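Local coordinates for protein extracellular ligand-binding receptor (Desulfitobacterium hafniense, PDB 4Q6B) that probably serves as the substrate-binding component of an ABC transporter for amino acids, capturing leucine in a pocket, at residues D23-E28 / P281-A286; Y285-Y290 / G323-H328; G14-F19 / I79-S84. All blocks are in the same frame, centred on the assembly; numbering follows the deposited sequence. Where two conformers were deposited one is given.

Contact 1 (D23-E28 / P281-A286); sequences DDLFAE and PPTSYA. With LEU (leucine), chain B.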
# COMPACT_ATOMS: atom_id res chain seq x y z
N ASP A 23 -5.69 -10.89 9.23
CA ASP A 23 -7.12 -10.63 9.35
C ASP A 23 -7.44 -9.29 8.72
O ASP A 23 -8.01 -8.42 9.38
CB ASP A 23 -7.53 -10.53 10.83
CG ASP A 23 -6.97 -11.64 11.69
OD1 ASP A 23 -6.33 -11.32 12.73
OD2 ASP A 23 -7.18 -12.83 11.35
N ASP A 24 -7.10 -9.11 7.45
CA ASP A 24 -7.16 -7.77 6.87
C ASP A 24 -8.30 -7.55 5.86
O ASP A 24 -8.31 -6.53 5.13
CB ASP A 24 -5.82 -7.50 6.19
CG ASP A 24 -5.53 -8.48 5.07
OD1 ASP A 24 -6.35 -9.44 4.83
OD2 ASP A 24 -4.51 -8.28 4.39
N LEU A 25 -9.21 -8.52 5.81
CA LEU A 25 -10.37 -8.48 4.89
C LEU A 25 -9.98 -8.41 3.42
O LEU A 25 -10.79 -7.99 2.58
CB LEU A 25 -11.34 -7.33 5.26
CG LEU A 25 -11.92 -7.44 6.66
CD1 LEU A 25 -12.78 -6.21 7.04
CD2 LEU A 25 -12.74 -8.75 6.80
N PHE A 26 -8.78 -8.86 3.08
CA PHE A 26 -8.35 -8.78 1.70
C PHE A 26 -9.17 -9.75 0.84
O PHE A 26 -9.71 -9.38 -0.23
CB PHE A 26 -6.87 -9.08 1.61
CG PHE A 26 -6.34 -8.99 0.24
CD1 PHE A 26 -6.31 -7.78 -0.44
CD2 PHE A 26 -5.80 -10.13 -0.38
CE1 PHE A 26 -5.80 -7.71 -1.71
CE2 PHE A 26 -5.30 -10.08 -1.66
CZ PHE A 26 -5.28 -8.86 -2.33
N ALA A 27 -9.32 -10.98 1.33
CA ALA A 27 -10.11 -11.99 0.62
C ALA A 27 -11.55 -11.56 0.40
O ALA A 27 -12.12 -11.83 -0.66
CB ALA A 27 -10.05 -13.37 1.36
N GLU A 28 -12.13 -10.86 1.39
CA GLU A 28 -13.49 -10.35 1.31
C GLU A 28 -13.60 -9.30 0.18
O GLU A 28 -14.55 -9.31 -0.61
CB GLU A 28 -13.92 -9.76 2.67
CG GLU A 28 -14.27 -10.82 3.71
CD GLU A 28 -13.05 -11.52 4.35
OE1 GLU A 28 -13.29 -12.45 5.15
OE2 GLU A 28 -11.90 -11.13 4.14
N PRO A 281 -16.91 -2.73 8.42
CA PRO A 281 -16.39 -1.78 7.44
C PRO A 281 -15.24 -2.37 6.63
O PRO A 281 -14.49 -3.18 7.17
CB PRO A 281 -15.82 -0.67 8.32
CG PRO A 281 -16.47 -0.83 9.63
CD PRO A 281 -16.60 -2.30 9.80
N PRO A 282 -15.10 -1.97 5.36
CA PRO A 282 -13.93 -2.49 4.63
C PRO A 282 -12.64 -1.82 5.10
O PRO A 282 -12.66 -0.67 5.57
CB PRO A 282 -14.22 -2.10 3.18
CG PRO A 282 -15.11 -0.86 3.29
CD PRO A 282 -15.97 -1.11 4.52
N THR A 283 -11.53 -2.55 4.98
CA THR A 283 -10.19 -2.00 5.21
C THR A 283 -9.62 -1.41 3.91
O THR A 283 -10.17 -1.62 2.81
CB THR A 283 -9.25 -3.13 5.62
OG1 THR A 283 -9.28 -4.17 4.62
CG2 THR A 283 -9.69 -3.74 6.95
N SER A 284 -8.51 -0.69 4.03
CA SER A 284 -7.80 -0.19 2.84
C SER A 284 -7.36 -1.35 1.91
O SER A 284 -7.33 -1.20 0.69
CB SER A 284 -6.60 0.64 3.28
OG SER A 284 -5.64 -0.19 3.94
N TYR A 285 -7.00 -2.48 2.49
CA TYR A 285 -6.62 -3.65 1.66
C TYR A 285 -7.80 -4.30 0.93
O TYR A 285 -7.65 -4.73 -0.24
CB TYR A 285 -5.88 -4.69 2.52
CG TYR A 285 -4.66 -4.06 3.16
CD1 TYR A 285 -3.58 -3.68 2.40
CD2 TYR A 285 -4.68 -3.72 4.51
CE1 TYR A 285 -2.46 -3.05 2.99
CE2 TYR A 285 -3.61 -3.10 5.11
CZ TYR A 285 -2.50 -2.77 4.35
OH TYR A 285 -1.44 -2.13 4.97
N ALA A 286 -8.97 -4.35 1.60
CA ALA A 286 -10.19 -4.82 0.93
C ALA A 286 -10.46 -3.92 -0.27
O ALA A 286 -10.83 -4.40 -1.36
CB ALA A 286 -11.38 -4.73 1.84
N LEU B . 3.81 -1.60 2.19
CA LEU B . 4.45 -2.80 2.73
C LEU B . 5.54 -3.30 1.79
O LEU B . 6.25 -4.24 2.10
CB LEU B . 3.39 -3.89 2.93
CG LEU B . 2.52 -3.33 4.06
CD1 LEU B . 1.06 -3.44 3.71
CD2 LEU B . 2.80 -3.95 5.42
OXT LEU B . 5.72 -2.70 0.72

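Contact 2 (Y285-Y290 / G323-H328); sequences YAAAGY and GVMGMH. With LEU (leucine), chain B.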
# COMPACT_ATOMS: atom_id res chain seq x y z
N TYR A 285 -7.00 -2.48 2.49
CA TYR A 285 -6.62 -3.65 1.66
C TYR A 285 -7.80 -4.30 0.93
O TYR A 285 -7.65 -4.73 -0.24
CB TYR A 285 -5.88 -4.69 2.52
CG TYR A 285 -4.66 -4.06 3.16
CD1 TYR A 285 -3.58 -3.68 2.40
CD2 TYR A 285 -4.68 -3.72 4.51
CE1 TYR A 285 -2.46 -3.05 2.99
CE2 TYR A 285 -3.61 -3.10 5.11
CZ TYR A 285 -2.50 -2.77 4.35
OH TYR A 285 -1.44 -2.13 4.97
N ALA A 286 -8.97 -4.35 1.60
CA ALA A 286 -10.19 -4.82 0.93
C ALA A 286 -10.46 -3.92 -0.27
O ALA A 286 -10.83 -4.40 -1.36
CB ALA A 286 -11.38 -4.73 1.84
N ALA A 287 -10.29 -2.61 -0.06
CA ALA A 287 -10.52 -1.63 -1.15
C ALA A 287 -9.52 -1.76 -2.32
O ALA A 287 -9.91 -1.71 -3.49
CB ALA A 287 -10.53 -0.19 -0.57
N ALA A 288 -8.25 -1.90 -2.00
CA ALA A 288 -7.20 -2.10 -3.01
C ALA A 288 -7.40 -3.42 -3.77
O ALA A 288 -7.24 -3.48 -5.00
CB ALA A 288 -5.82 -2.04 -2.34
N GLY A 289 -7.74 -4.49 -3.05
CA GLY A 289 -8.08 -5.77 -3.70
C GLY A 289 -9.28 -5.65 -4.63
O GLY A 289 -9.28 -6.20 -5.75
N TYR A 290 -10.33 -4.97 -4.18
CA TYR A 290 -11.52 -4.77 -4.97
C TYR A 290 -11.16 -4.00 -6.26
O TYR A 290 -11.51 -4.44 -7.38
CB TYR A 290 -12.60 -4.06 -4.12
CG TYR A 290 -13.93 -3.87 -4.84
CD1 TYR A 290 -14.14 -2.77 -5.67
CD2 TYR A 290 -14.96 -4.77 -4.67
CE1 TYR A 290 -15.38 -2.57 -6.31
CE2 TYR A 290 -16.18 -4.61 -5.31
CZ TYR A 290 -16.39 -3.51 -6.14
OH TYR A 290 -17.61 -3.36 -6.77
N GLY A 323 -12.01 4.29 -9.49
CA GLY A 323 -12.21 3.13 -8.63
C GLY A 323 -12.74 3.58 -7.28
O GLY A 323 -12.98 4.77 -7.07
N VAL A 324 -12.85 2.64 -6.34
CA VAL A 324 -13.34 3.01 -5.01
C VAL A 324 -12.31 3.79 -4.23
O VAL A 324 -12.64 4.53 -3.31
CB VAL A 324 -13.78 1.76 -4.21
CG1 VAL A 324 -14.72 0.90 -5.07
CG2 VAL A 324 -12.57 0.94 -3.71
N MSE A 325 -11.04 3.62 -4.61
CA MSE A 325 -9.96 4.34 -3.91
C MSE A 325 -9.83 5.79 -4.40
O MSE A 325 -9.16 6.61 -3.76
CB MSE A 325 -8.65 3.61 -4.16
CG MSE A 325 -8.59 2.30 -3.44
SE MSE A 325 -6.91 1.41 -3.92
CE MSE A 325 -5.65 2.88 -3.51
N GLY A 326 -10.42 6.09 -5.55
CA GLY A 326 -10.15 7.35 -6.24
C GLY A 326 -9.73 7.11 -7.71
O GLY A 326 -10.03 6.06 -8.30
N MSE A 327 -9.02 8.07 -8.29
CA MSE A 327 -8.65 7.89 -9.67
C MSE A 327 -7.30 7.22 -9.81
O MSE A 327 -6.31 7.67 -9.22
CB MSE A 327 -8.69 9.20 -10.45
CG MSE A 327 -8.38 8.95 -11.90
SE MSE A 327 -6.51 9.30 -12.28
CE MSE A 327 -6.79 11.13 -12.84
N HIS A 328 -7.30 6.14 -10.59
CA HIS A 328 -6.10 5.34 -10.85
C HIS A 328 -5.53 5.72 -12.21
O HIS A 328 -6.28 6.04 -13.12
CB HIS A 328 -6.46 3.85 -10.89
CG HIS A 328 -6.82 3.26 -9.55
ND1 HIS A 328 -5.87 2.78 -8.66
CD2 HIS A 328 -8.02 3.06 -8.95
CE1 HIS A 328 -6.48 2.31 -7.58
NE2 HIS A 328 -7.78 2.47 -7.73
N LEU B . 3.81 -1.60 2.19
CA LEU B . 4.45 -2.80 2.73
C LEU B . 5.54 -3.30 1.79
O LEU B . 6.25 -4.24 2.10
CB LEU B . 3.39 -3.89 2.93
CG LEU B . 2.52 -3.33 4.06
CD1 LEU B . 1.06 -3.44 3.71
CD2 LEU B . 2.80 -3.95 5.42
OXT LEU B . 5.72 -2.70 0.72

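Contact 3 (G14-F19 / I79-S84); sequences GVAWPF and IGHRNS. With LEU (leucine), chain B.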
# COMPACT_ATOMS: atom_id res chain seq x y z
N GLY A 14 -4.84 -15.30 -10.79
CA GLY A 14 -4.09 -15.75 -9.60
C GLY A 14 -3.98 -14.67 -8.53
O GLY A 14 -3.92 -13.47 -8.81
N VAL A 15 -3.95 -15.08 -7.25
CA VAL A 15 -3.75 -14.11 -6.17
C VAL A 15 -2.74 -14.75 -5.22
O VAL A 15 -2.92 -15.90 -4.80
CB VAL A 15 -5.05 -13.80 -5.37
CG1 VAL A 15 -4.75 -12.72 -4.33
CG2 VAL A 15 -6.24 -13.39 -6.36
N ALA A 16 -1.71 -13.99 -4.85
CA ALA A 16 -0.68 -14.44 -3.90
C ALA A 16 -0.69 -13.47 -2.72
O ALA A 16 -0.48 -12.25 -2.92
CB ALA A 16 0.68 -14.43 -4.59
N TRP A 17 -0.94 -13.98 -1.50
CA TRP A 17 -1.12 -13.12 -0.32
C TRP A 17 -0.90 -13.93 0.91
O TRP A 17 -1.03 -15.14 0.85
CB TRP A 17 -2.58 -12.59 -0.28
CG TRP A 17 -2.82 -11.38 0.58
CD1 TRP A 17 -3.47 -11.36 1.77
CD2 TRP A 17 -2.48 -10.02 0.26
NE1 TRP A 17 -3.54 -10.04 2.25
CE2 TRP A 17 -2.94 -9.21 1.33
CE3 TRP A 17 -1.85 -9.42 -0.85
CZ2 TRP A 17 -2.79 -7.81 1.33
CZ3 TRP A 17 -1.70 -8.03 -0.85
CH2 TRP A 17 -2.16 -7.25 0.23
N PRO A 18 -0.53 -13.29 2.04
CA PRO A 18 -0.41 -14.09 3.25
C PRO A 18 -1.80 -14.25 3.89
O PRO A 18 -2.08 -13.71 4.97
CB PRO A 18 0.52 -13.27 4.15
CG PRO A 18 1.10 -12.21 3.25
CD PRO A 18 0.09 -11.96 2.19
N PHE A 19 -2.65 -15.04 3.23
CA PHE A 19 -4.06 -15.13 3.59
C PHE A 19 -4.29 -15.58 5.03
O PHE A 19 -5.09 -14.98 5.78
CB PHE A 19 -4.83 -16.08 2.65
CG PHE A 19 -5.06 -15.52 1.27
CD1 PHE A 19 -6.01 -14.50 1.08
CD2 PHE A 19 -4.37 -16.01 0.17
CE1 PHE A 19 -6.25 -13.98 -0.19
CE2 PHE A 19 -4.60 -15.51 -1.10
CZ PHE A 19 -5.53 -14.47 -1.29
N ILE A 79 -2.63 -10.95 -8.93
CA ILE A 79 -2.76 -9.89 -7.92
C ILE A 79 -1.84 -10.29 -6.78
O ILE A 79 -1.98 -11.38 -6.23
CB ILE A 79 -4.21 -9.76 -7.39
CG1 ILE A 79 -5.09 -9.22 -8.52
CG2 ILE A 79 -4.27 -8.71 -6.26
CD1 ILE A 79 -6.55 -9.21 -8.18
N GLY A 80 -0.87 -9.45 -6.47
CA GLY A 80 0.06 -9.71 -5.38
C GLY A 80 1.40 -9.04 -5.70
O GLY A 80 1.45 -8.29 -6.66
N HIS A 81 2.44 -9.24 -4.87
CA HIS A 81 2.32 -9.87 -3.54
C HIS A 81 2.13 -8.71 -2.53
O HIS A 81 1.95 -7.55 -2.93
CB HIS A 81 3.58 -10.70 -3.22
CG HIS A 81 3.77 -11.88 -4.13
ND1 HIS A 81 3.94 -13.17 -3.65
CD2 HIS A 81 3.79 -11.99 -5.49
CE1 HIS A 81 4.07 -14.01 -4.66
NE2 HIS A 81 3.98 -13.32 -5.79
N ARG A 82 2.18 -9.00 -1.23
CA ARG A 82 1.92 -7.94 -0.23
C ARG A 82 3.23 -7.24 0.10
O ARG A 82 3.36 -6.01 -0.04
CB ARG A 82 1.37 -8.54 1.06
CG ARG A 82 0.95 -7.48 2.09
CD ARG A 82 0.35 -8.17 3.33
NE ARG A 82 -0.13 -7.25 4.37
CZ ARG A 82 0.57 -6.90 5.45
NH1 ARG A 82 0.03 -6.07 6.34
NH2 ARG A 82 1.80 -7.37 5.62
N ASN A 83 4.23 -8.03 0.47
CA ASN A 83 5.47 -7.43 0.98
C ASN A 83 6.37 -7.07 -0.18
O ASN A 83 6.56 -7.89 -1.09
CB ASN A 83 6.24 -8.44 1.86
CG ASN A 83 5.42 -8.90 3.06
OD1 ASN A 83 4.61 -9.81 2.93
ND2 ASN A 83 5.61 -8.24 4.21
N SER A 84 6.95 -5.87 -0.16
CA SER A 84 7.87 -5.53 -1.26
C SER A 84 9.07 -6.46 -1.40
O SER A 84 9.54 -6.70 -2.52
CB SER A 84 8.36 -4.08 -1.11
OG SER A 84 7.29 -3.16 -1.28
N LEU B . 3.81 -1.60 2.19
CA LEU B . 4.45 -2.80 2.73
C LEU B . 5.54 -3.30 1.79
O LEU B . 6.25 -4.24 2.10
CB LEU B . 3.39 -3.89 2.93
CG LEU B . 2.52 -3.33 4.06
CD1 LEU B . 1.06 -3.44 3.71
CD2 LEU B . 2.80 -3.95 5.42
OXT LEU B . 5.72 -2.70 0.72
O HOH W 1 1.44 -11.58 -1.00

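Contact 1 (D23-E28 / P281-A286)
Phe26 and Ala286 bring their CA atoms within 4.4 Å of each other, so the starts of helices 26-39 and 284-301 meet almost backbone against backbone. Thr283, the N-cap of the second helix, supplies the hydrogen bond across the joint: its OG1 donates to Asp24 O at 2.6 Å, tilted out of the carbonyl plane with a C=O...donor angle of 149°. The same OG1 accepts from Ala286 N at 3.0 Å, so one hydroxyl caps its own helix and ties down the backbone just before the other. A chi1 of 55° sets OG1 between the backbone N and the carbonyl carbon, where it can do both, while CG2 is left next to Leu25 CD1. That CD1 also lies 3.5 Å from Pro281 O, and the methyl CB of Ala286 sits 3.4 Å from Leu25 O. Phe26 offers a ring edge: its CD1 is 3.3 Å from Tyr285 O, which lies near the ring plane. Asp24 folds forward in an Asx turn, OD1 meeting Phe26 N at 3.1 Å from above the carboxylate plane; its OD2 is hydrogen-bonded to Trp17 NE1, so each carboxylate oxygen has a partner. Tyr285 carries the joint into the pocket, for its OH comes 3.1 Å from CD1 of the bound leucine. An N-capped helix start packed on an Asx turn thus forms part of the lobe built on the five-stranded parallel sheet, consistent with the two-lobed periplasmic binding protein fold, at the edge of the leucine site.

Contact 2 (Y285-Y290 / G323-H328)
A beta hairpin with a two-residue turn, joining strands 321-323 and 326-328, presses those turn residues, Val324 and Met325, against Ala287, Ala288 and Tyr290 on helix 284-301. The evidence for the hairpin is the pair of backbone bonds between Gly323 and Gly326, together with backbone angles at Val324 and Met325 close to those of a type I turn. Gly326 suits its place because, at its positive phi, a CB would be jammed against the carbonyl oxygen of Met325. Val324 splits its two methyls between two partners. Its CG1 approaches the Tyr290 ring obliquely, 3.7 Å from CE1, the two side chains crossing at about a right angle. A chi1 of -50° puts CG1 anti to the carbonyl carbon, which leaves CG2 between the backbone N and the carbonyl carbon, 3.9 Å from Ala287 CB and 3.8 Å from Ala287 O. Met325, a selenomethionine, runs straight through chi2 at 177°, which delivers SE to Ala288, 3.6 Å from its CA and 3.9 Å from its CB. Phe270 of helix 265-278 also touches Val324, Ala287 and Tyr290, closing the packing from a second helix. An alanine at Val324 would probably leave Tyr290 CE1 and Ala287 CB without their methyl partners and open a gap between turn and helix. No hydrogen bond links the two segments directly; Asp291, the next residue of the helix, instead accepts from Val324 N through OD1 and from Met325 N and His328 NE2 through OD2. His328 ND1 bonds Asp336, so the imidazole, between two carboxylates, is probably protonated. The chemistry therefore divides into van der Waals packing of buried apolar groups and a neighbouring carboxylate, whose negative charge is likely to be eased by the three N-H groups around it.

Contact 3 (G14-F19 / I79-S84)
A cis peptide bond joins Gly80 to His81, just where the chain leaves its pairing with strand 10-17 and passes Ala16. Gly80 packs so closely there that a CB on it would clash with Ala16 O. Before this point the pairing is regular and parallel: Ile79 N donates to Gly14 O at 2.8 Å, and Ile79 O accepts from Ala16 N at 3.0 Å. Beyond it a water bridges the two segments, 2.8 Å from Ala16 O and accepting from Arg82 N at 2.7 Å. Ala16 CB lies over a face of the His81 imidazole, 3.6 Å from its centroid in a CH-pi contact, and the ring is fixed in rotation because ND1 and NE2 bond to Asp55 and Tyr94. Arg82 spreads its aliphatic part across Trp17: CB stands 3.8 Å from the centroid of the six-membered ring and 16° off its normal. With CG anti to the backbone N (chi1 -174°), the extended chain continues past Trp17 CZ2, which lies at the guanidinium edge, the two planes being 89° apart. Over one face of that guanidinium sits the branched end of the bound leucine, its CD2 3.6 Å from Arg82 NH2. Ser84 takes the other end of the ligand, OG donating to the carboxylate OXT at 2.6 Å and its backbone N to the other oxygen, O. Strand 10-17 is flanked by strands 47-54 and 75-79 in the parallel sheet; from the face bearing Val15 and Ile79, Val15 meets Phe26 and Leu30 of helix 26-39 and Ile79 meets Ala292, Val293 and Leu296 of helix 284-301.

How the contacts relate
Phe26 knits the set together. From contact 1 its CD2 lies 3.4 Å from Trp17 CG in contact 3, while its CE1 lies 3.6 Å from Gly289 CA in contact 2. Contacts 1 and 3, with centres 13 Å apart, are also joined by a probable hydrogen bond, Asp24 OD2 to Trp17 NE1 at 2.9 Å. Contacts 1 and 2 share Tyr285 and Ala286 on one helix, centres 11 Å apart; contacts 2 and 3 do not touch, their nearest atoms being about 4 Å apart. Tyr285 of contacts 1 and 2 and Arg82 both meet the ligand's isobutyl end, whereas its carboxylate is held from contact 3. Ala105, Thr107 and Asn231 add further hydrogen bonds to the leucine.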